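Local atomic coordinates of vanadium-dependent bromoperoxidase (Corallina officinalis, PDB entry 1QHB), a protein that uses a bound vanadate ion and hydrogen peroxide to oxidise bromide and brominate organic substrates, working as a homododecamer whose subunits each also bind a calcium ion. Residues Gly60-Asp65 with Ala92-Pro97. Residues are numbered along the deposited sequence; the frame is centred on the assembly and turned at random.
Sequences GLPHDD and ALTLGP
P62 and T94 meet side chain to side chain, crossing at about a right angle, with CG of the proline ring 3.7 Å from the T94 methyl CG2. The T94 torsion turns CG2 to the proline, anti to the backbone N, while OG1, beside that N, makes a weak hydrogen bond to D74 of helix 72-84. The same proline CG also touches G96 O, at 3.7 Å. An alanine in place of P62 would probably open a gap beside the T94 methyl and the G96 carbonyl.

Next to this contact, a single backbone hydrogen bond ties the two segments, G96 N to G60 O at 2.7 Å, almost straight (171°). L95 CA adds a CA-H...O contact to the same G60 oxygen. L95 holds CG anti to its backbone N (chi1 -175°), and its CD1 comes to 3.7 Å from G60 O; the backbone of G60 itself takes a conformation suited to glycine. From the other segment, L61 brings CD2 to 3.4 Å from T94 O. Both leucines also pack on W123 of strand 123-124, and L95 also packs on N367 of a second subunit.

The contact illustrates how one backbone bond, flanked by a methyl-ring contact and carbons lying against carbonyl oxygens, can join two irregular loops. It brings together the ends of a largely helical connection (helices 72-84 and 87-91), with G60 about 11 Å from the side chain of H478, probably an active-site residue.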
# COMPACT_ATOMS: atom_id res chain seq x y z
N GLY A 60 13.45 -20.77 45.92
CA GLY A 60 13.19 -19.36 46.26
C GLY A 60 11.84 -19.22 46.95
O GLY A 60 11.65 -18.36 47.80
N LEU A 61 10.85 -20.01 46.55
CA LEU A 61 9.55 -20.05 47.17
C LEU A 61 9.68 -20.83 48.48
O LEU A 61 10.42 -21.79 48.52
CB LEU A 61 8.54 -20.73 46.25
CG LEU A 61 8.37 -20.13 44.85
CD1 LEU A 61 7.37 -20.95 44.06
CD2 LEU A 61 7.91 -18.68 44.94
N PRO A 62 8.93 -20.45 49.52
CA PRO A 62 8.99 -21.09 50.82
C PRO A 62 8.63 -22.56 50.74
O PRO A 62 7.54 -22.89 50.24
CB PRO A 62 7.93 -20.34 51.65
CG PRO A 62 7.40 -19.21 50.85
CD PRO A 62 7.96 -19.32 49.45
N HIS A 63 9.46 -23.44 51.30
CA HIS A 63 9.20 -24.87 51.28
C HIS A 63 8.90 -25.40 52.68
O HIS A 63 9.20 -24.75 53.68
CB HIS A 63 10.36 -25.66 50.68
CG HIS A 63 10.72 -25.27 49.29
ND1 HIS A 63 11.43 -24.14 48.94
CD2 HIS A 63 10.40 -25.89 48.14
CE1 HIS A 63 11.57 -24.13 47.61
NE2 HIS A 63 10.94 -25.17 47.10
N ASP A 64 8.29 -26.59 52.70
CA ASP A 64 7.96 -27.22 53.97
C ASP A 64 9.14 -28.11 54.34
O ASP A 64 10.09 -28.09 53.56
CB ASP A 64 6.64 -27.97 53.96
CG ASP A 64 6.54 -29.17 53.09
OD1 ASP A 64 7.58 -29.62 52.54
OD2 ASP A 64 5.42 -29.73 52.90
N ASP A 65 9.07 -28.88 55.43
CA ASP A 65 10.19 -29.72 55.83
C ASP A 65 10.45 -30.89 54.91
O ASP A 65 11.46 -31.59 55.08
CB ASP A 65 9.90 -30.36 57.21
CG ASP A 65 9.79 -29.32 58.30
OD1 ASP A 65 10.34 -28.22 58.13
OD2 ASP A 65 9.16 -29.65 59.32
N ALA A 92 6.44 -8.16 43.99
CA ALA A 92 5.43 -8.55 44.98
C ALA A 92 5.42 -10.04 45.22
O ALA A 92 4.50 -10.53 45.91
CB ALA A 92 4.08 -8.00 44.51
N LEU A 93 6.35 -10.81 44.66
CA LEU A 93 6.31 -12.26 44.85
C LEU A 93 6.82 -12.62 46.23
O LEU A 93 7.56 -11.86 46.84
CB LEU A 93 7.18 -13.00 43.85
CG LEU A 93 6.72 -12.93 42.38
CD1 LEU A 93 7.81 -13.51 41.49
CD2 LEU A 93 5.39 -13.63 42.18
N THR A 94 6.52 -13.84 46.66
CA THR A 94 7.00 -14.31 47.93
C THR A 94 8.34 -15.01 47.73
O THR A 94 8.39 -16.06 47.12
CB THR A 94 6.03 -15.33 48.55
OG1 THR A 94 4.76 -14.67 48.68
CG2 THR A 94 6.55 -15.74 49.92
N LEU A 95 9.37 -14.42 48.33
CA LEU A 95 10.70 -15.01 48.24
C LEU A 95 11.28 -15.36 49.60
O LEU A 95 11.32 -14.44 50.43
CB LEU A 95 11.62 -13.94 47.64
CG LEU A 95 13.05 -14.29 47.31
CD1 LEU A 95 13.09 -15.39 46.24
CD2 LEU A 95 13.82 -13.05 46.83
N GLY A 96 11.77 -16.56 49.84
CA GLY A 96 12.42 -16.79 51.14
C GLY A 96 11.45 -17.14 52.25
O GLY A 96 10.24 -17.13 52.09
N PRO A 97 11.98 -17.52 53.39
CA PRO A 97 11.17 -17.93 54.54
C PRO A 97 10.73 -16.77 55.39
O PRO A 97 11.07 -15.58 55.23
CB PRO A 97 12.16 -18.88 55.24
CG PRO A 97 13.41 -18.03 55.14
CD PRO A 97 13.43 -17.50 53.72